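Local coordinates for periplasmic binding protein (Thermotoga lettingae TMO, PDB 4RY8), which binds the sugar 5-methylthioribose and probably delivers it, as a periplasmic solute-binding protein, to a membrane transporter, at residues I77-P82 with T101-V106; I97-F102 with N109-I114. All coordinates share one frame; numbering follows the deposited sequence.

Contact 1: residues I77-P82 with T101-V106; sequences IDHGRP and TFDLVV. With SR1 (5-S-methyl-5-thio-alpha-D-ribofuranose), chain G.
At the carboxyl ends of these parallel strands, two side chains hold the bound sugar. H79 NE2 donates to the ring oxygen O4 of SR1 at 3.0 Å, nearly straight at 170° and in the plane of the imidazole. SR1 O1 gives D103 OD2 a very short hydrogen bond of 2.5 Å. On the far side of the imidazole, ND1 donates to D78 OD1 at 2.6 Å, tilted from the ring plane. The ring is thus held at both nitrogens; with both donating, it is probably the protonated imidazolium, which the carboxylate of D78 would favour.

The side chains also pack on the rings. D103 CB sits over one face of the H79 ring, 3.8 Å from its centroid, in a CH-pi contact, while the D103 carboxyl carbon lies over the centre of the F102 ring. D78 meets that ring at its edge.

The backbones pair through F102 N to I77 O and H79 N to F102 O, the latter nearly along the C=O axis. A water bridges G80 O and D103 O. Apolar packing centres on L104: its CD2 meets I77 CG2 at 3.8 Å, and its CD1 reaches P82 CD.

This is the beta-alpha-beta crossover from strand 74-78 through helix 82-94 to strand 98-102; I77 and L104 both pack on that helix, and I77 also touches helix 57-69.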
loop_
_atom_site.group_PDB
_atom_site.type_symbol
_atom_site.label_atom_id
_atom_site.label_comp_id
_atom_site.label_asym_id
_atom_site.label_seq_id
_atom_site.Cartn_x
_atom_site.Cartn_y
_atom_site.Cartn_z
ATOM N N ILE C 77 -4.707 9.085 23.899
ATOM C CA ILE C 77 -5.978 8.497 23.569
ATOM C C ILE C 77 -5.835 7.326 22.586
ATOM O O ILE C 77 -5.450 7.473 21.413
ATOM C CB ILE C 77 -6.954 9.539 23.088
ATOM C CG1 ILE C 77 -7.048 10.631 24.157
ATOM C CG2 ILE C 77 -8.309 8.884 22.869
ATOM C CD1 ILE C 77 -8.006 11.722 23.818
ATOM N N ASP C 78 -6.193 6.152 23.094
ATOM C CA ASP C 78 -6.062 4.905 22.406
ATOM C C ASP C 78 -7.423 4.369 21.957
ATOM O O ASP C 78 -8.207 3.953 22.792
ATOM C CB ASP C 78 -5.437 3.954 23.394
ATOM C CG ASP C 78 -4.842 2.785 22.749
ATOM O OD1 ASP C 78 -5.611 2.133 22.030
ATOM O OD2 ASP C 78 -3.620 2.549 22.948
ATOM N N HIS C 79 -7.634 4.319 20.647
ATOM C CA HIS C 79 -8.905 3.994 20.035
ATOM C C HIS C 79 -9.955 5.044 20.438
ATOM O O HIS C 79 -9.612 6.206 20.698
ATOM C CB HIS C 79 -9.324 2.561 20.319
ATOM C CG HIS C 79 -8.428 1.549 19.702
ATOM N ND1 HIS C 79 -7.082 1.519 19.960
ATOM C CD2 HIS C 79 -8.668 0.542 18.833
ATOM C CE1 HIS C 79 -6.526 0.540 19.283
ATOM N NE2 HIS C 79 -7.458 -0.075 18.591
ATOM N N GLY C 80 -11.218 4.636 20.492
ATOM C CA GLY C 80 -12.312 5.533 20.804
ATOM C C GLY C 80 -12.881 6.026 19.499
ATOM O O GLY C 80 -12.407 5.668 18.462
ATOM N N ARG C 81 -13.896 6.890 19.540
ATOM C CA ARG C 81 -14.431 7.476 18.309
ATOM C C ARG C 81 -14.438 8.981 18.414
ATOM O O ARG C 81 -14.495 9.514 19.508
ATOM C CB ARG C 81 -15.811 6.927 18.040
ATOM C CG ARG C 81 -15.691 5.470 17.656
ATOM C CD ARG C 81 -17.044 4.870 17.396
ATOM N NE ARG C 81 -17.637 4.358 18.609
ATOM C CZ ARG C 81 -18.521 4.985 19.372
ATOM N NH1 ARG C 81 -18.997 4.359 20.437
ATOM N NH2 ARG C 81 -18.948 6.211 19.088
ATOM N N PRO C 82 -14.322 9.675 17.281
ATOM C CA PRO C 82 -14.047 11.083 17.421
ATOM C C PRO C 82 -15.250 11.839 17.912
ATOM O O PRO C 82 -15.083 12.817 18.612
ATOM C CB PRO C 82 -13.665 11.553 16.006
ATOM C CG PRO C 82 -13.823 10.391 15.100
ATOM C CD PRO C 82 -14.265 9.195 15.893
ATOM N N THR C 101 -2.633 10.531 19.826
ATOM C CA THR C 101 -3.503 9.393 19.718
ATOM C C THR C 101 -2.866 8.211 19.048
ATOM O O THR C 101 -1.872 8.326 18.291
ATOM C CB THR C 101 -4.819 9.702 18.981
ATOM O OG1 THR C 101 -4.545 9.861 17.599
ATOM C CG2 THR C 101 -5.442 10.962 19.504
ATOM N N PHE C 102 -3.420 7.056 19.380
ATOM C CA PHE C 102 -3.149 5.812 18.702
ATOM C C PHE C 102 -4.488 5.388 18.206
ATOM O O PHE C 102 -5.407 5.224 19.007
ATOM C CB PHE C 102 -2.569 4.743 19.630
ATOM C CG PHE C 102 -2.410 3.395 18.956
ATOM C CD1 PHE C 102 -1.745 3.287 17.739
ATOM C CD2 PHE C 102 -2.941 2.256 19.512
ATOM C CE1 PHE C 102 -1.634 2.075 17.101
ATOM C CE2 PHE C 102 -2.828 1.017 18.876
ATOM C CZ PHE C 102 -2.180 0.940 17.664
ATOM N N ASP C 103 -4.622 5.222 16.903
ATOM C CA ASP C 103 -5.850 4.674 16.339
ATOM C C ASP C 103 -7.057 5.549 16.566
ATOM O O ASP C 103 -8.172 5.048 16.766
ATOM C CB ASP C 103 -6.134 3.251 16.837
ATOM C CG ASP C 103 -5.340 2.175 16.081
ATOM O OD1 ASP C 103 -4.706 2.476 15.062
ATOM O OD2 ASP C 103 -5.418 0.997 16.490
ATOM N N LEU C 104 -6.856 6.870 16.496
ATOM C CA LEU C 104 -8.032 7.809 16.469
ATOM C C LEU C 104 -7.661 8.999 15.632
ATOM O O LEU C 104 -6.653 9.681 15.919
ATOM C CB LEU C 104 -8.329 8.295 17.887
ATOM C CG LEU C 104 -9.466 9.341 18.018
ATOM C CD1 LEU C 104 -10.711 8.593 17.672
ATOM C CD2 LEU C 104 -9.531 9.904 19.412
ATOM N N VAL C 105 -8.513 9.315 14.661
ATOM C CA VAL C 105 -8.265 10.378 13.714
ATOM C C VAL C 105 -8.748 11.693 14.316
ATOM O O VAL C 105 -9.901 11.809 14.674
ATOM C CB VAL C 105 -9.025 10.095 12.400
ATOM C CG1 VAL C 105 -8.990 11.305 11.466
ATOM C CG2 VAL C 105 -8.470 8.845 11.744
ATOM N N VAL C 106 -7.878 12.685 14.467
ATOM C CA VAL C 106 -8.354 13.994 15.004
ATOM C C VAL C 106 -7.965 15.187 14.135
ATOM O O VAL C 106 -6.793 15.375 13.774
ATOM C CB VAL C 106 -7.954 14.182 16.500
ATOM C CG1 VAL C 106 -6.611 13.566 16.768
ATOM C CG2 VAL C 106 -7.953 15.643 16.933
HETATM C CS SR1 G . -10.818 -3.466 18.014
HETATM S S SR1 G . -9.642 -2.562 17.033
HETATM C C5 SR1 G . -8.433 -3.907 16.973
HETATM C C4 SR1 G . -7.195 -3.505 16.177
HETATM O O4 SR1 G . -6.682 -2.371 16.797
HETATM C C1 SR1 G . -5.244 -2.420 16.885
HETATM O O1 SR1 G . -4.749 -1.375 16.119
HETATM C C2 SR1 G . -4.749 -3.753 16.347
HETATM O O2 SR1 G . -3.965 -3.732 15.124
HETATM C C3 SR1 G . -6.050 -4.511 16.166
HETATM O O3 SR1 G . -6.037 -5.247 14.950
HETATM O O HOH W 1 -10.489 3.507 17.075
#

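Contact 2: residues I97-F102 with N109-I114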
loop_
_atom_site.group_PDB
_atom_site.type_symbol
_atom_site.label_atom_id
_atom_site.label_comp_id
_atom_site.label_asym_id
_atom_site.label_seq_id
_atom_site.Cartn_x
_atom_site.Cartn_y
_atom_site.Cartn_z
ATOM N N ILE C 97 -2.662 20.598 28.306
ATOM C CA ILE C 97 -2.338 19.170 28.298
ATOM C C ILE C 97 -2.028 18.773 26.861
ATOM O O ILE C 97 -2.761 19.127 25.899
ATOM C CB ILE C 97 -3.479 18.317 28.898
ATOM C CG1 ILE C 97 -3.740 18.731 30.344
ATOM C CG2 ILE C 97 -3.163 16.816 28.837
ATOM C CD1 ILE C 97 -5.036 18.214 30.899
ATOM N N ARG C 98 -0.930 18.039 26.705
ATOM C CA ARG C 98 -0.526 17.572 25.393
ATOM C C ARG C 98 -1.280 16.262 25.120
ATOM O O ARG C 98 -1.557 15.478 26.046
ATOM C CB ARG C 98 1.016 17.436 25.299
ATOM C CG ARG C 98 1.785 18.740 25.649
ATOM C CD ARG C 98 1.177 20.062 25.112
ATOM N NE ARG C 98 1.990 21.235 25.483
ATOM C CZ ARG C 98 1.580 22.511 25.544
ATOM N NH1 ARG C 98 0.331 22.870 25.261
ATOM N NH2 ARG C 98 2.437 23.463 25.898
ATOM N N VAL C 99 -1.663 16.067 23.866
ATOM C CA VAL C 99 -2.430 14.883 23.455
ATOM C C VAL C 99 -1.819 14.223 22.257
ATOM O O VAL C 99 -1.447 14.891 21.304
ATOM C CB VAL C 99 -3.876 15.276 23.105
ATOM C CG1 VAL C 99 -4.666 14.044 22.710
ATOM C CG2 VAL C 99 -4.511 15.989 24.283
ATOM N N VAL C 100 -1.770 12.908 22.258
ATOM C CA VAL C 100 -1.371 12.164 21.091
ATOM C C VAL C 100 -2.331 11.033 21.016
ATOM O O VAL C 100 -2.816 10.603 22.054
ATOM C CB VAL C 100 0.090 11.621 21.231
ATOM C CG1 VAL C 100 0.306 10.949 22.572
ATOM C CG2 VAL C 100 0.442 10.640 20.102
ATOM N N THR C 101 -2.633 10.531 19.826
ATOM C CA THR C 101 -3.503 9.393 19.718
ATOM C C THR C 101 -2.866 8.211 19.048
ATOM O O THR C 101 -1.872 8.326 18.291
ATOM C CB THR C 101 -4.819 9.702 18.981
ATOM O OG1 THR C 101 -4.545 9.861 17.599
ATOM C CG2 THR C 101 -5.442 10.962 19.504
ATOM N N PHE C 102 -3.420 7.056 19.380
ATOM C CA PHE C 102 -3.149 5.812 18.702
ATOM C C PHE C 102 -4.488 5.388 18.206
ATOM O O PHE C 102 -5.407 5.224 19.007
ATOM C CB PHE C 102 -2.569 4.743 19.630
ATOM C CG PHE C 102 -2.410 3.395 18.956
ATOM C CD1 PHE C 102 -1.745 3.287 17.739
ATOM C CD2 PHE C 102 -2.941 2.256 19.512
ATOM C CE1 PHE C 102 -1.634 2.075 17.101
ATOM C CE2 PHE C 102 -2.828 1.017 18.876
ATOM C CZ PHE C 102 -2.180 0.940 17.664
ATOM N N ASN C 109 -4.134 20.063 14.329
ATOM C CA ASN C 109 -2.695 19.947 14.020
ATOM C C ASN C 109 -1.779 19.814 15.236
ATOM O O ASN C 109 -0.600 19.460 15.083
ATOM C CB ASN C 109 -2.253 21.125 13.111
ATOM C CG ASN C 109 -0.742 21.145 12.810
ATOM O OD1 ASN C 109 -0.054 22.117 13.139
ATOM N ND2 ASN C 109 -0.232 20.099 12.151
ATOM N N ARG C 110 -2.310 20.050 16.436
ATOM C CA ARG C 110 -1.544 19.892 17.681
ATOM C C ARG C 110 -1.376 18.435 18.138
ATOM O O ARG C 110 -0.503 18.143 18.964
ATOM C CB ARG C 110 -2.198 20.691 18.802
ATOM C CG ARG C 110 -2.078 22.199 18.642
ATOM C CD ARG C 110 -2.890 22.937 19.702
ATOM N NE ARG C 110 -4.316 22.725 19.513
ATOM C CZ ARG C 110 -5.279 23.289 20.238
ATOM N NH1 ARG C 110 -4.990 24.107 21.249
ATOM N NH2 ARG C 110 -6.544 23.011 19.950
ATOM N N VAL C 111 -2.194 17.539 17.579
ATOM C CA VAL C 111 -2.277 16.136 18.007
ATOM C C VAL C 111 -1.713 15.186 16.995
ATOM O O VAL C 111 -2.378 14.851 16.020
ATOM C CB VAL C 111 -3.748 15.735 18.181
ATOM C CG1 VAL C 111 -3.876 14.296 18.658
ATOM C CG2 VAL C 111 -4.415 16.719 19.128
ATOM N N PRO C 112 -0.503 14.691 17.245
ATOM C CA PRO C 112 -0.011 13.646 16.415
ATOM C C PRO C 112 -0.864 12.414 16.509
ATOM O O PRO C 112 -1.406 12.094 17.591
ATOM C CB PRO C 112 1.405 13.366 16.954
ATOM C CG PRO C 112 1.697 14.444 17.914
ATOM C CD PRO C 112 0.413 15.040 18.337
ATOM N N GLU C 113 -0.986 11.741 15.369
ATOM C CA GLU C 113 -1.683 10.505 15.248
ATOM C C GLU C 113 -0.710 9.354 14.914
ATOM O O GLU C 113 -0.085 9.326 13.849
ATOM C CB GLU C 113 -2.743 10.607 14.170
ATOM C CG GLU C 113 -3.822 11.625 14.423
ATOM C CD GLU C 113 -4.759 11.745 13.233
ATOM O OE1 GLU C 113 -4.910 10.751 12.467
ATOM O OE2 GLU C 113 -5.372 12.828 13.046
ATOM N N ILE C 114 -0.607 8.411 15.848
ATOM C CA ILE C 114 0.122 7.141 15.655
ATOM C C ILE C 114 -0.811 6.095 15.045
ATOM O O ILE C 114 -1.937 5.898 15.509
ATOM C CB ILE C 114 0.721 6.622 16.989
ATOM C CG1 ILE C 114 1.640 7.690 17.600
ATOM C CG2 ILE C 114 1.501 5.343 16.747
ATOM C CD1 ILE C 114 2.123 7.425 19.018
HETATM O O HOH W 2 -0.621 18.007 21.902
HETATM O O HOH W 3 -4.024 7.901 15.803
#
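Strand 98-102 and the segment leading into strand 113-115 run parallel, 22° apart, with T101 paired to E113 and F102 to I114. They are neighbours in the parallel sheet of one lobe of the periplasmic-binding-protein fold, joined here by a short connection without a helix. T101 uses both its backbone N-H and its C=O: N donates to P112 O at 3.0 Å, nearly along the C=O axis, and O accepts from I114 N at 2.8 Å, in the carbonyl plane.

On the V100 side of the sheet, V100 CG2, anti to its backbone N, crosses obliquely to I114 CD1 at 3.8 Å. I114 carries its CG1 anti to the carbonyl carbon (chi1 -57°), which brings that branch to V100 and turns CG2 toward F102, where it meets CD1 of the ring at 4.0 Å. Helix 255-270 packs on this face through L261 and A262, against I114.

The opposite face holds V99, T101, V111 and E113. V111 CG1 touches both V99 CG1 and T101 CG2, the three methyls forming a triangle, with V111 side by side with the other valine and at about a right angle to the threonine; L93 of helix 82-94 touches both valines. E113 runs alongside T101, its CG 3.7 Å from OG1, and extends its carboxylate beyond the pair, OE2 to K277 and OE1 to R163 of the second subunit, which probably balances the buried charge.

Two waters bridge the backbones and the T101 hydroxyl. One accepts from V99 N and donates to R110 O. Another donates to I114 O and, at 2.7 Å, to T101 OG1, the hydroxyl that itself bonds to L104 O.

Overall arrangement
Strand 98-102 is common to both contacts: contact 1 joins it to strand 74-78 and contact 2 to strand 113-115; T101 spends its backbone N and O on the 113-115 side, F102 its N and O on the 74-78 side. Both contacts are largely buried, their centres 9 Å apart. Contact 1 is centred nearer the middle of the chain and includes the loops that follow the strands, where polar groups meet the sugar. Contact 2 reaches back along the strands and is mostly aliphatic; its arginines are exposed, while the buried E113 is paired with K277 and with R163 of the second subunit. V106 N to E113 OE2 and the packing of V106 on V111 connect the two directly.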